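Local structure of endo-beta-mannanase (Opitutaceae bacterium TAV5, 7BOB) at residues A[316-322]-A[336-342]; A[27-32]-A[323-329]; A[19-25]-A[54-60]. The protein acts as a glycoside hydrolase family 5 exo-beta-1,4-mannosidase, probably releasing mannose from the chain ends of beta-mannans and manno-oligosaccharides in the termite hindgut. All coordinates share one frame; numbering follows the deposited sequence.

Interaction 1: residues A[316-322]-A[336-342]; sequences WWCFKDI and SELGLVD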
loop_
_atom_site.group_PDB
_atom_site.type_symbol
_atom_site.label_atom_id
_atom_site.label_comp_id
_atom_site.label_asym_id
_atom_site.label_seq_id
_atom_site.Cartn_x
_atom_site.Cartn_y
_atom_site.Cartn_z
ATOM N N TRP A 316 -3.413 4.595 36.461
ATOM C CA TRP A 316 -2.295 5.267 35.833
ATOM C C TRP A 316 -1.303 4.262 35.239
ATOM O O TRP A 316 -1.148 3.143 35.738
ATOM C CB TRP A 316 -1.619 6.155 36.869
ATOM C CG TRP A 316 -0.284 6.653 36.491
ATOM C CD1 TRP A 316 0.916 6.038 36.706
ATOM C CD2 TRP A 316 0.005 7.897 35.860
ATOM N NE1 TRP A 316 1.937 6.829 36.248
ATOM C CE2 TRP A 316 1.402 7.976 35.716
ATOM C CE3 TRP A 316 -0.783 8.962 35.415
ATOM C CZ2 TRP A 316 2.032 9.069 35.117
ATOM C CZ3 TRP A 316 -0.157 10.051 34.828
ATOM C CH2 TRP A 316 1.237 10.100 34.695
ATOM N N TRP A 317 -0.627 4.675 34.160
ATOM C CA TRP A 317 0.499 3.930 33.591
ATOM C C TRP A 317 1.769 4.761 33.723
ATOM O O TRP A 317 1.855 5.840 33.142
ATOM C CB TRP A 317 0.293 3.574 32.100
ATOM C CG TRP A 317 1.377 2.608 31.724
ATOM C CD1 TRP A 317 2.702 2.896 31.511
ATOM C CD2 TRP A 317 1.258 1.183 31.657
ATOM N NE1 TRP A 317 3.412 1.727 31.295
ATOM C CE2 TRP A 317 2.549 0.664 31.375
ATOM C CE3 TRP A 317 0.185 0.295 31.775
ATOM C CZ2 TRP A 317 2.794 -0.703 31.238
ATOM C CZ3 TRP A 317 0.435 -1.080 31.642
ATOM C CH2 TRP A 317 1.726 -1.556 31.380
ATOM N N CYS A 318 2.774 4.255 34.437
ATOM C CA CYS A 318 2.691 3.080 35.299
ATOM C C CYS A 318 3.265 3.515 36.674
ATOM O O CYS A 318 3.660 4.681 36.852
ATOM C CB CYS A 318 3.463 1.899 34.689
ATOM S SG CYS A 318 5.224 2.268 34.526
ATOM N N PHE A 319 3.314 2.607 37.653
ATOM C CA PHE A 319 3.515 3.062 39.027
ATOM C C PHE A 319 4.909 3.642 39.233
ATOM O O PHE A 319 5.053 4.733 39.794
ATOM C CB PHE A 319 3.261 1.931 40.015
ATOM C CG PHE A 319 3.278 2.384 41.463
ATOM C CD1 PHE A 319 2.484 3.455 41.883
ATOM C CD2 PHE A 319 4.100 1.767 42.388
ATOM C CE1 PHE A 319 2.504 3.890 43.221
ATOM C CE2 PHE A 319 4.130 2.174 43.726
ATOM C CZ PHE A 319 3.327 3.247 44.146
ATOM N N LYS A 320 5.945 2.927 38.793
ATOM C CA LYS A 320 7.339 3.269 39.053
ATOM C C LYS A 320 8.063 3.577 37.753
ATOM O O LYS A 320 7.701 3.064 36.689
ATOM C CB LYS A 320 8.088 2.112 39.736
ATOM C CG LYS A 320 7.655 1.823 41.187
ATOM C CD LYS A 320 8.048 2.955 42.118
ATOM C CE LYS A 320 9.443 2.763 42.690
ATOM N NZ LYS A 320 9.433 1.884 43.886
ATOM N N ASP A 321 9.109 4.398 37.850
ATOM C CA ASP A 321 10.125 4.386 36.809
ATOM C C ASP A 321 10.779 3.001 36.781
ATOM O O ASP A 321 10.884 2.318 37.809
ATOM C CB ASP A 321 11.178 5.473 37.050
ATOM C CG ASP A 321 10.620 6.903 36.898
ATOM O OD1 ASP A 321 9.626 7.116 36.168
ATOM O OD2 ASP A 321 11.184 7.818 37.539
ATOM N N ILE A 322 11.198 2.569 35.596
ATOM C CA ILE A 322 11.731 1.218 35.419
ATOM C C ILE A 322 13.100 1.334 34.761
ATOM O O ILE A 322 13.184 1.411 33.530
ATOM C CB ILE A 322 10.773 0.362 34.581
ATOM C CG1 ILE A 322 9.407 0.274 35.272
ATOM C CG2 ILE A 322 11.383 -1.032 34.264
ATOM C CD1 ILE A 322 8.329 -0.304 34.395
ATOM N N SER A 336 10.986 3.674 30.238
ATOM C CA SER A 336 11.704 3.607 31.503
ATOM C C SER A 336 11.337 4.726 32.468
ATOM O O SER A 336 11.807 4.699 33.615
ATOM C CB SER A 336 13.220 3.639 31.263
ATOM O OG SER A 336 13.670 4.963 31.014
ATOM N N GLU A 337 10.530 5.700 32.043
ATOM C CA GLU A 337 10.291 6.916 32.828
ATOM C C GLU A 337 8.813 7.303 32.793
ATOM O O GLU A 337 8.447 8.459 32.577
ATOM C CB GLU A 337 11.162 8.069 32.329
ATOM C CG GLU A 337 11.380 9.136 33.400
ATOM C CD GLU A 337 12.229 10.304 32.926
ATOM O OE1 GLU A 337 13.115 10.096 32.072
ATOM O OE2 GLU A 337 12.013 11.435 33.420
ATOM N N LEU A 338 7.940 6.325 33.006
ATOM C CA LEU A 338 6.506 6.566 33.058
ATOM C C LEU A 338 5.957 6.520 34.485
ATOM O O LEU A 338 4.732 6.543 34.672
ATOM C CB LEU A 338 5.793 5.545 32.176
ATOM C CG LEU A 338 6.345 5.549 30.732
ATOM C CD1 LEU A 338 5.625 4.535 29.874
ATOM C CD2 LEU A 338 6.231 6.968 30.121
ATOM N N GLY A 339 6.828 6.418 35.487
ATOM C CA GLY A 339 6.353 6.220 36.849
ATOM C C GLY A 339 5.526 7.398 37.345
ATOM O O GLY A 339 5.788 8.560 37.013
ATOM N N LEU A 340 4.486 7.085 38.117
ATOM C CA LEU A 340 3.869 8.099 38.954
ATOM C C LEU A 340 4.821 8.539 40.054
ATOM O O LEU A 340 4.739 9.680 40.535
ATOM C CB LEU A 340 2.565 7.564 39.549
ATOM C CG LEU A 340 1.936 8.409 40.666
ATOM C CD1 LEU A 340 1.208 9.657 40.098
ATOM C CD2 LEU A 340 1.016 7.565 41.543
ATOM N N VAL A 341 5.776 7.681 40.384
ATOM C CA VAL A 341 6.595 7.788 41.575
ATOM C C VAL A 341 8.062 7.603 41.192
ATOM O O VAL A 341 8.392 6.757 40.352
ATOM C CB VAL A 341 6.125 6.730 42.592
ATOM C CG1 VAL A 341 7.217 6.364 43.533
ATOM C CG2 VAL A 341 4.856 7.209 43.314
ATOM N N ASP A 342 8.927 8.360 41.813
ATOM C CA ASP A 342 10.333 8.251 41.563
ATOM C C ASP A 342 10.970 7.158 42.396
ATOM O O ASP A 342 10.320 6.441 43.119
ATOM C CB ASP A 342 11.051 9.573 41.799
ATOM C CG ASP A 342 11.059 9.986 43.214
ATOM O OD1 ASP A 342 10.568 9.244 44.044
ATOM O OD2 ASP A 342 11.551 11.062 43.523
HETATM O O HOH W 1 8.484 3.615 33.625
#
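Trp316 meets Leu340 with the face of its indole: Leu340 CB sits 3.8 Å from the centroid of the five-membered ring, a CH-pi contact. With CG anti to the backbone N (chi1 166°), the Trp316 ring is carried toward 336-342, where the single N-H of NE1 is split between two weak hydrogen bonds, to Leu338 O (3.2 Å) and to Cys318 O, the latter in the ring plane at its edge. Leu338 O also accepts Cys318 N at 3.0 Å, from above the carbonyl plane. The side chain of Leu338 turns to the edge of the Trp317 indole, CD1 to CD1 at 3.7 Å.

Asp321 grips the backbone of the 336-342 loop: OD1 accepts Gly339 N at 3.0 Å on its anti side, and Lys348 forms a salt bridge to the same oxygen. Gly339 suits its place because its CA lies 3.3 Å from Lys320 C, where a CB would clash. Beyond it, Ser336 O receives Ile322 N (3.0 Å).

The peptide bond between Trp317 and Cys318 is cis without a proline. A cis peptide after a tryptophan just beyond the eighth strand is a feature well known in family 5 and related (beta/alpha)8-barrel glycosidases.

Interaction 2: residues A[27-32]-A[323-329]; sequences ASCGVE and PAPLHPY
Gly30 CA lies 3.3 Å from Tyr329 OH, at the heart of a contact in which no clear hydrogen bond crosses between the segments. Gly30 has positive phi (44°), and a side chain here would run into the tyrosine ring, so a residue without CB fits both the backbone and the neighbour. Segment 323-329 is itself unusual: it contains three prolines, one at the centre of an inverse gamma turn (Pro325) and one after a cis peptide bond (Pro328).

The Tyr329 ring is framed by residues of its own segment, with Pro328 CD over one face and Leu326 CD1 at the edge, in plane. The Val31 and Tyr329 side chains run antiparallel past one another, Val31 CG1 coming within 3.4 Å of Tyr329 OH. The other methyl, CG2, sits between the backbone N and the carbonyl carbon (chi1 -63° for CG1), which turns it to His327 O at 3.6 Å and brings it to Pro328 CD. The branched valine thus touches the tyrosine hydroxyl with one methyl and the His327 carbonyl and Pro328 ring with the other.

Leu326 CD2 meets the methylene CG of Glu32 at 3.8 Å. Because the Glu32 chain bends at chi2 (-54°), its apolar part is offered to leucine while OE2 forms a salt bridge to Arg62. Farther along, the small Ala324 lets its CB approach Ser28 O to 3.5 Å, and Pro323 CD lies 3.3 Å from Ala27 O. Pro325 packs on Lys458 and His327 on His399, both of a neighbouring subunit.

Each loop is shaped by its own backbone bonds, Glu32 N to Cys29 O and Tyr329 N to Leu326 O. The chemistry therefore implies loops matched by shape, through methyls and proline carbons set against each other and against carbonyl oxygens, rather than by a network of clear hydrogen bonds.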
loop_
_atom_site.group_PDB
_atom_site.type_symbol
_atom_site.label_atom_id
_atom_site.label_comp_id
_atom_site.label_asym_id
_atom_site.label_seq_id
_atom_site.Cartn_x
_atom_site.Cartn_y
_atom_site.Cartn_z
ATOM N N ALA A 27 10.263 -1.493 39.733
ATOM C CA ALA A 27 11.301 -0.676 39.110
ATOM C C ALA A 27 12.505 -1.506 38.663
ATOM O O ALA A 27 13.078 -1.257 37.591
ATOM C CB ALA A 27 11.777 0.395 40.080
ATOM N N SER A 28 12.936 -2.460 39.495
ATOM C CA SER A 28 14.241 -3.076 39.289
ATOM C C SER A 28 14.254 -4.085 38.146
ATOM O O SER A 28 15.323 -4.345 37.587
ATOM C CB SER A 28 14.710 -3.765 40.566
ATOM O OG SER A 28 13.861 -4.855 40.859
ATOM N N CYS A 29 13.101 -4.639 37.773
ATOM C CA CYS A 29 13.072 -5.716 36.791
ATOM C C CYS A 29 12.011 -5.565 35.710
ATOM O O CYS A 29 11.947 -6.426 34.829
ATOM C CB CYS A 29 12.852 -7.061 37.514
ATOM S SG CYS A 29 11.389 -7.054 38.623
ATOM N N GLY A 30 11.162 -4.530 35.759
ATOM C CA GLY A 30 10.084 -4.391 34.805
ATOM C C GLY A 30 9.347 -5.690 34.534
ATOM O O GLY A 30 8.936 -6.393 35.462
ATOM N N VAL A 31 9.231 -6.035 33.248
ATOM C CA VAL A 31 8.438 -7.167 32.789
ATOM C C VAL A 31 8.980 -8.518 33.222
ATOM O O VAL A 31 8.318 -9.532 32.978
ATOM C CB VAL A 31 8.351 -7.189 31.249
ATOM C CG1 VAL A 31 7.649 -5.962 30.738
ATOM C CG2 VAL A 31 9.759 -7.329 30.633
ATOM N N GLU A 32 10.183 -8.574 33.793
ATOM C CA GLU A 32 10.741 -9.830 34.281
ATOM C C GLU A 32 10.323 -10.136 35.723
ATOM O O GLU A 32 10.952 -10.982 36.361
ATOM C CB GLU A 32 12.277 -9.815 34.167
ATOM C CG GLU A 32 12.824 -9.704 32.700
ATOM C CD GLU A 32 12.259 -10.793 31.777
ATOM O OE1 GLU A 32 12.262 -11.965 32.208
ATOM O OE2 GLU A 32 11.809 -10.492 30.628
ATOM N N PRO A 323 14.186 1.427 35.528
ATOM C CA PRO A 323 15.518 1.532 34.927
ATOM C C PRO A 323 16.134 0.196 34.538
ATOM O O PRO A 323 17.303 0.169 34.135
ATOM C CB PRO A 323 16.340 2.203 36.037
ATOM C CG PRO A 323 15.657 1.807 37.294
ATOM C CD PRO A 323 14.193 1.766 36.964
ATOM N N ALA A 324 15.379 -0.896 34.656
ATOM C CA ALA A 324 15.832 -2.212 34.243
ATOM C C ALA A 324 16.408 -2.149 32.825
ATOM O O ALA A 324 15.674 -1.821 31.877
ATOM C CB ALA A 324 14.678 -3.209 34.303
ATOM N N PRO A 325 17.698 -2.411 32.646
ATOM C CA PRO A 325 18.293 -2.384 31.288
ATOM C C PRO A 325 17.992 -3.664 30.514
ATOM O O PRO A 325 18.840 -4.502 30.279
ATOM C CB PRO A 325 19.787 -2.216 31.592
ATOM C CG PRO A 325 19.971 -2.959 32.906
ATOM C CD PRO A 325 18.678 -2.784 33.685
ATOM N N LEU A 326 16.739 -3.859 30.113
ATOM C CA LEU A 326 16.413 -5.094 29.414
ATOM C C LEU A 326 15.208 -4.873 28.507
ATOM O O LEU A 326 14.486 -3.876 28.619
ATOM C CB LEU A 326 16.168 -6.239 30.396
ATOM C CG LEU A 326 15.183 -5.985 31.538
ATOM C CD1 LEU A 326 13.771 -6.139 31.019
ATOM C CD2 LEU A 326 15.447 -6.956 32.719
ATOM N N HIS A 327 15.007 -5.839 27.607
ATOM C CA HIS A 327 13.919 -5.812 26.636
ATOM C C HIS A 327 12.580 -5.680 27.359
ATOM O O HIS A 327 12.301 -6.455 28.275
ATOM C CB HIS A 327 13.969 -7.100 25.798
ATOM C CG HIS A 327 12.912 -7.201 24.736
ATOM N ND1 HIS A 327 12.882 -6.376 23.626
ATOM C CD2 HIS A 327 11.883 -8.073 24.583
ATOM C CE1 HIS A 327 11.870 -6.726 22.847
ATOM N NE2 HIS A 327 11.245 -7.748 23.406
ATOM N N PRO A 328 11.710 -4.743 26.961
ATOM C CA PRO A 328 11.796 -3.868 25.791
ATOM C C PRO A 328 12.159 -2.414 26.135
ATOM O O PRO A 328 11.972 -1.522 25.295
ATOM C CB PRO A 328 10.377 -3.943 25.242
ATOM C CG PRO A 328 9.529 -3.894 26.526
ATOM C CD PRO A 328 10.383 -4.635 27.608
ATOM N N TYR A 329 12.666 -2.176 27.350
ATOM C CA TYR A 329 13.027 -0.827 27.781
ATOM C C TYR A 329 14.278 -0.296 27.093
ATOM O O TYR A 329 14.536 0.913 27.187
ATOM C CB TYR A 329 13.230 -0.793 29.298
ATOM C CG TYR A 329 12.062 -1.391 30.046
ATOM C CD1 TYR A 329 10.858 -0.690 30.176
ATOM C CD2 TYR A 329 12.146 -2.662 30.601
ATOM C CE1 TYR A 329 9.773 -1.250 30.840
ATOM C CE2 TYR A 329 11.057 -3.223 31.270
ATOM C CZ TYR A 329 9.879 -2.513 31.381
ATOM O OH TYR A 329 8.804 -3.069 32.023
#

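Interaction 3: residues A[19-25]-A[54-60]; sequences PVGANYW and FNTVRFF
Arg58 runs alongside Asn23, both side chains pointing the same way from neighbouring parallel strands. From CB outward the arginine keeps company with one oxygen: CB lies 3.4 Å from Asn23 OD1, CG follows at 3.3 Å and CD at 2.9 Å from the same atom, and NE and CZ stand farther from it. The chain is extended as far as NE, with CG anti to the backbone N, so that NH1 closes on Asn23 OD1 at 2.8 Å with a fairly straight N-H (156°). The amide and guanidinium planes stand 83° apart, and OD1 meets the guanidinium at its edge. Over the centre of one guanidinium face lies Phe60 CE1, whose ring in turn has Arg58 CZ at its edge, in plane. At the tip, NH1 also forms a salt bridge to Glu281, while NH2 forms a salt bridge to Asp152 and a hydrogen bond to Asn155 OD1. A long cation suits this place, since two acids and two amide oxygens converge there.

The backbones support the alignment. Arg58 N donates to Ala22 O, and Tyr24 N donates to Arg58 O at 3.0 Å. Earlier in the strands Val20 N binds Asn55 OD1 at 2.9 Å, and Val20 O accepts from both Asn55 N and Thr56 N. A water links Tyr24 O to Phe60 N. Gly21, bare of side chain, lets its CA rest over the Phe54 ring, 3.7 Å from the centroid.

Strands 20-23 and 56-60 run at 20° to each other as the first two of the eight-stranded parallel barrel. Asn23 and Arg58 lie on its inner face, and Ala22 and Val57 on the outer. There Val57 touches Met49 of helix 39-51 and Cys88 of helix 75-89, while strands 94-101 and 311-316 flank the pair.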
loop_
_atom_site.group_PDB
_atom_site.type_symbol
_atom_site.label_atom_id
_atom_site.label_comp_id
_atom_site.label_asym_id
_atom_site.label_seq_id
_atom_site.Cartn_x
_atom_site.Cartn_y
_atom_site.Cartn_z
ATOM N N PRO A 19 -12.576 2.186 41.146
ATOM C CA PRO A 19 -11.180 1.735 41.091
ATOM C C PRO A 19 -10.270 2.924 40.823
ATOM O O PRO A 19 -10.521 3.721 39.918
ATOM C CB PRO A 19 -11.179 0.731 39.935
ATOM C CG PRO A 19 -12.589 0.218 39.885
ATOM C CD PRO A 19 -13.454 1.408 40.254
ATOM N N VAL A 20 -9.258 3.091 41.663
ATOM C CA VAL A 20 -8.202 4.071 41.421
ATOM C C VAL A 20 -6.883 3.424 41.819
ATOM O O VAL A 20 -6.818 2.680 42.806
ATOM C CB VAL A 20 -8.432 5.409 42.167
ATOM C CG1 VAL A 20 -9.735 6.089 41.714
ATOM C CG2 VAL A 20 -8.454 5.228 43.679
ATOM N N GLY A 21 -5.836 3.694 41.047
ATOM C CA GLY A 21 -4.553 3.043 41.289
ATOM C C GLY A 21 -3.697 3.089 40.032
ATOM O O GLY A 21 -3.844 3.988 39.202
ATOM N N ALA A 22 -2.815 2.089 39.915
ATOM C CA ALA A 22 -1.760 2.083 38.910
ATOM C C ALA A 22 -1.597 0.695 38.315
ATOM O O ALA A 22 -1.774 -0.323 38.996
ATOM C CB ALA A 22 -0.396 2.507 39.478
ATOM N N ASN A 23 -1.239 0.670 37.033
ATOM C CA ASN A 23 -0.640 -0.520 36.449
ATOM C C ASN A 23 0.764 -0.696 37.021
ATOM O O ASN A 23 1.475 0.290 37.252
ATOM C CB ASN A 23 -0.595 -0.387 34.924
ATOM C CG ASN A 23 -1.980 -0.247 34.311
ATOM O OD1 ASN A 23 -2.593 -1.237 33.898
ATOM N ND2 ASN A 23 -2.484 0.993 34.246
ATOM N N TYR A 24 1.185 -1.955 37.231
ATOM C CA TYR A 24 2.379 -2.205 38.039
ATOM C C TYR A 24 3.370 -3.162 37.409
ATOM O O TYR A 24 3.006 -4.279 37.028
ATOM C CB TYR A 24 2.027 -2.771 39.417
ATOM C CG TYR A 24 3.261 -3.002 40.249
ATOM C CD1 TYR A 24 3.993 -1.934 40.759
ATOM C CD2 TYR A 24 3.707 -4.284 40.515
ATOM C CE1 TYR A 24 5.121 -2.136 41.521
ATOM C CE2 TYR A 24 4.835 -4.502 41.276
ATOM C CZ TYR A 24 5.539 -3.430 41.776
ATOM O OH TYR A 24 6.662 -3.684 42.535
ATOM N N TRP A 25 4.639 -2.738 37.385
ATOM C CA TRP A 25 5.836 -3.584 37.303
ATOM C C TRP A 25 6.836 -3.017 38.305
ATOM O O TRP A 25 6.923 -1.795 38.457
ATOM C CB TRP A 25 6.499 -3.610 35.918
ATOM C CG TRP A 25 5.751 -4.294 34.827
ATOM C CD1 TRP A 25 5.171 -3.696 33.742
ATOM C CD2 TRP A 25 5.543 -5.700 34.668
ATOM N NE1 TRP A 25 4.591 -4.640 32.933
ATOM C CE2 TRP A 25 4.805 -5.880 33.475
ATOM C CE3 TRP A 25 5.892 -6.823 35.423
ATOM C CZ2 TRP A 25 4.416 -7.135 33.016
ATOM C CZ3 TRP A 25 5.507 -8.084 34.957
ATOM C CH2 TRP A 25 4.778 -8.226 33.767
ATOM N N PHE A 54 -4.943 4.433 46.967
ATOM C CA PHE A 54 -5.355 3.571 45.871
ATOM C C PHE A 54 -6.073 2.346 46.408
ATOM O O PHE A 54 -5.757 1.840 47.478
ATOM C CB PHE A 54 -4.144 3.146 45.035
ATOM C CG PHE A 54 -3.476 4.289 44.304
ATOM C CD1 PHE A 54 -4.150 5.481 44.089
ATOM C CD2 PHE A 54 -2.168 4.162 43.827
ATOM C CE1 PHE A 54 -3.538 6.542 43.402
ATOM C CE2 PHE A 54 -1.545 5.209 43.154
ATOM C CZ PHE A 54 -2.231 6.407 42.941
ATOM N N ASN A 55 -7.050 1.863 45.654
ATOM C CA ASN A 55 -7.804 0.690 46.065
ATOM C C ASN A 55 -7.733 -0.442 45.048
ATOM O O ASN A 55 -8.400 -1.467 45.242
ATOM C CB ASN A 55 -9.274 1.073 46.334
ATOM C CG ASN A 55 -9.969 1.613 45.088
ATOM O OD1 ASN A 55 -9.556 1.324 43.950
ATOM N ND2 ASN A 55 -11.034 2.393 45.290
ATOM N N THR A 56 -6.961 -0.287 43.964
ATOM C CA THR A 56 -6.811 -1.327 42.953
ATOM C C THR A 56 -5.389 -1.317 42.393
ATOM O O THR A 56 -4.688 -0.304 42.418
ATOM C CB THR A 56 -7.800 -1.151 41.796
ATOM O OG1 THR A 56 -7.714 0.194 41.325
ATOM C CG2 THR A 56 -9.238 -1.408 42.236
ATOM N N VAL A 57 -4.959 -2.470 41.884
ATOM C CA VAL A 57 -3.672 -2.563 41.213
ATOM C C VAL A 57 -3.849 -3.528 40.055
ATOM O O VAL A 57 -4.341 -4.648 40.247
ATOM C CB VAL A 57 -2.528 -3.005 42.150
ATOM C CG1 VAL A 57 -2.819 -4.365 42.843
ATOM C CG2 VAL A 57 -1.169 -3.021 41.394
ATOM N N ARG A 58 -3.517 -3.071 38.844
ATOM C CA ARG A 58 -3.524 -3.922 37.663
ATOM C C ARG A 58 -2.131 -4.509 37.466
ATOM O O ARG A 58 -1.132 -3.777 37.470
ATOM C CB ARG A 58 -3.942 -3.139 36.421
ATOM C CG ARG A 58 -3.943 -3.971 35.141
ATOM C CD ARG A 58 -4.716 -3.274 34.051
ATOM N NE ARG A 58 -4.781 -4.019 32.796
ATOM C CZ ARG A 58 -4.279 -3.589 31.627
ATOM N NH1 ARG A 58 -3.623 -2.431 31.542
ATOM N NH2 ARG A 58 -4.430 -4.321 30.536
ATOM N N PHE A 59 -2.061 -5.823 37.309
ATOM C CA PHE A 59 -0.783 -6.458 37.057
ATOM C C PHE A 59 -0.981 -7.596 36.061
ATOM O O PHE A 59 -2.107 -8.009 35.764
ATOM C CB PHE A 59 -0.126 -6.917 38.369
ATOM C CG PHE A 59 -0.858 -8.020 39.082
ATOM C CD1 PHE A 59 -1.553 -7.763 40.254
ATOM C CD2 PHE A 59 -0.810 -9.328 38.621
ATOM C CE1 PHE A 59 -2.210 -8.769 40.933
ATOM C CE2 PHE A 59 -1.474 -10.353 39.308
ATOM C CZ PHE A 59 -2.176 -10.066 40.451
ATOM N N PHE A 60 0.125 -8.119 35.551
ATOM C CA PHE A 60 0.090 -8.916 34.336
ATOM C C PHE A 60 0.661 -10.301 34.581
ATOM O O PHE A 60 1.809 -10.444 35.018
ATOM C CB PHE A 60 0.835 -8.169 33.234
ATOM C CG PHE A 60 0.410 -6.753 33.142
ATOM C CD1 PHE A 60 -0.786 -6.424 32.529
ATOM C CD2 PHE A 60 1.139 -5.753 33.770
ATOM C CE1 PHE A 60 -1.219 -5.092 32.470
ATOM C CE2 PHE A 60 0.718 -4.444 33.728
ATOM C CZ PHE A 60 -0.468 -4.113 33.082
HETATM O O HOH W 2 -2.337 0.638 42.455
HETATM O O HOH W 3 2.573 -7.031 36.512
#

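How the interactions relate
Interactions 1 and 3 have centres about 12 Å apart and meet across the barrel seam: Trp316 N lies 2.8 Å from Gly21 O and Trp316 O 2.8 Å from Asn23 N, probable hydrogen bonds that join the last strand to the first. Trp317 CZ3 also packs 3.5 Å from Phe60 CZ. Interaction 2 lies farther out, its centre about 12 Å from that of interaction 1 and 18 Å from that of interaction 3; Ile322 CG2 touches Tyr329 CZ at 3.6 Å. Interactions 1 and 2 both reach a neighbouring subunit. In family 5 enzymes the active site opens at the carboxyl ends of the strands, so Arg58, beside Glu281, and Trp317, next to the cis peptide, probably border it.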